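Local coordinates for protein carboxynorspermidine decarboxylase (Campylobacter jejuni subsp. jejuni 81116, PDB 3N29) that probably decarboxylates carboxynorspermidine to norspermidine with the help of pyridoxal 5'-phosphate, as a beta/alpha-barrel-fold basic amino acid decarboxylase, at residues Lys362-Lys365 with Ile366-Ile370. Numbering follows the deposited sequence.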
loop_
_atom_site.group_PDB
_atom_site.type_symbol
_atom_site.label_atom_id
_atom_site.label_comp_id
_atom_site.label_asym_id
_atom_site.label_seq_id
_atom_site.Cartn_x
_atom_site.Cartn_y
_atom_site.Cartn_z
ATOM N N LYS A 362 14.193 18.811 -22.814
ATOM C CA LYS A 362 15.635 18.561 -22.912
ATOM C C LYS A 362 15.958 17.176 -22.373
ATOM O O LYS A 362 15.119 16.577 -21.698
ATOM C CB LYS A 362 16.387 19.630 -22.114
ATOM C CG LYS A 362 15.787 19.880 -20.759
ATOM C CD LYS A 362 16.787 20.587 -19.786
ATOM C CE LYS A 362 16.441 20.218 -18.320
ATOM N NZ LYS A 362 17.505 20.683 -17.342
ATOM N N LYS A 363 17.126 16.641 -22.703
ATOM C CA LYS A 363 17.486 15.321 -22.243
ATOM C C LYS A 363 17.626 15.343 -20.753
ATOM O O LYS A 363 18.023 16.334 -20.177
ATOM C CB LYS A 363 18.817 14.837 -22.838
ATOM C CG LYS A 363 18.710 14.584 -24.308
ATOM C CD LYS A 363 20.095 14.294 -24.923
ATOM C CE LYS A 363 19.930 13.853 -26.339
ATOM N NZ LYS A 363 19.410 12.473 -26.380
ATOM N N LEU A 364 17.265 14.235 -20.126
ATOM C CA LEU A 364 17.521 14.046 -18.716
ATOM C C LEU A 364 18.955 13.641 -18.469
ATOM O O LEU A 364 19.614 13.029 -19.322
ATOM C CB LEU A 364 16.572 12.964 -18.156
ATOM C CG LEU A 364 15.086 13.295 -18.151
ATOM C CD1 LEU A 364 14.250 12.064 -17.644
ATOM C CD2 LEU A 364 14.972 14.607 -17.321
ATOM N N LYS A 365 19.440 13.955 -17.269
ATOM C CA LYS A 365 20.736 13.490 -16.857
ATOM C C LYS A 365 20.620 12.878 -15.468
ATOM O O LYS A 365 19.778 13.294 -14.665
ATOM C CB LYS A 365 21.724 14.654 -16.754
ATOM C CG LYS A 365 21.876 15.480 -18.017
ATOM C CD LYS A 365 22.902 16.573 -17.834
ATOM C CE LYS A 365 22.529 17.825 -18.639
ATOM N NZ LYS A 365 21.596 18.748 -17.910
ATOM N N ILE A 366 21.545 11.971 -15.174
ATOM C CA ILE A 366 21.656 11.449 -13.834
ATOM C C ILE A 366 21.809 12.622 -12.863
ATOM O O ILE A 366 22.605 13.518 -13.088
ATOM C CB ILE A 366 22.814 10.440 -13.697
ATOM C CG1 ILE A 366 22.435 9.168 -14.510
ATOM C CG2 ILE A 366 23.099 10.196 -12.220
ATOM C CD1 ILE A 366 23.537 8.085 -14.722
ATOM N N GLY A 367 21.000 12.637 -11.829
ATOM C CA GLY A 367 21.048 13.664 -10.827
ATOM C C GLY A 367 19.936 14.678 -11.002
ATOM O O GLY A 367 19.596 15.398 -10.053
ATOM N N ASP A 368 19.358 14.748 -12.193
ATOM C CA ASP A 368 18.190 15.596 -12.370
ATOM C C ASP A 368 17.027 15.260 -11.411
ATOM O O ASP A 368 16.831 14.118 -10.985
ATOM C CB ASP A 368 17.671 15.560 -13.792
ATOM C CG ASP A 368 18.553 16.269 -14.784
ATOM O OD1 ASP A 368 19.534 16.922 -14.387
ATOM O OD2 ASP A 368 18.288 16.078 -15.998
ATOM N N LYS A 369 16.254 16.286 -11.061
ATOM C CA LYS A 369 15.129 16.111 -10.158
ATOM C C LYS A 369 13.871 15.989 -11.051
ATOM O O LYS A 369 13.655 16.841 -11.975
ATOM C CB LYS A 369 14.983 17.305 -9.250
ATOM C CG LYS A 369 16.207 17.632 -8.395
ATOM C CD LYS A 369 16.244 16.770 -7.184
ATOM C CE LYS A 369 17.013 17.381 -6.069
ATOM N NZ LYS A 369 18.443 17.555 -6.425
ATOM N N ILE A 370 13.055 14.975 -10.759
ATOM C CA ILE A 370 11.717 14.741 -11.369
ATOM C C ILE A 370 10.661 15.072 -10.315
ATOM O O ILE A 370 10.717 14.583 -9.139
ATOM C CB ILE A 370 11.544 13.336 -11.773
ATOM C CG1 ILE A 370 12.693 12.900 -12.716
ATOM C CG2 ILE A 370 10.131 13.083 -12.281
ATOM C CD1 ILE A 370 12.526 13.541 -14.155
#
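Asp368 reaches back across a tight turn and takes the backbone N-H of Lys365 on its carboxylate, with Lys365 N 2.7 Å from Asp368 OD2. The amide comes from above the carboxylate plane, 61° out of it. With chi1 at -72°, CG lies beside the backbone N of Asp368 and opposite its carbonyl carbon, which turns the carboxylate back toward the Lys365 amide. That same backbone N donates to the carbonyl of Lys365 (Asp368 N to Lys365 O, 2.9 Å), so two bonds join the residues, one accepted by the Asp368 side chain and one given by its main chain. Lys365 bends at its third and fourth torsions and brings NZ to 4.5 Å from Asp368 OD1, too far for a salt bridge but near enough perhaps to steady the negative charge. On the buried side of the loop, Leu364 CD2 meets the CD1 methyl of Ile370 at 4.1 Å, the two side chains crossing at about a right angle; Leu344 of strand 340-345 touches both. Gly367 takes the positive phi of 102° at the third position. This is a type II beta turn, Lys365 to Asp368, leading into strand 369-372, which pairs antiparallel with strand 279-290 in the mixed beta sheet, apart from the eight-stranded barrel.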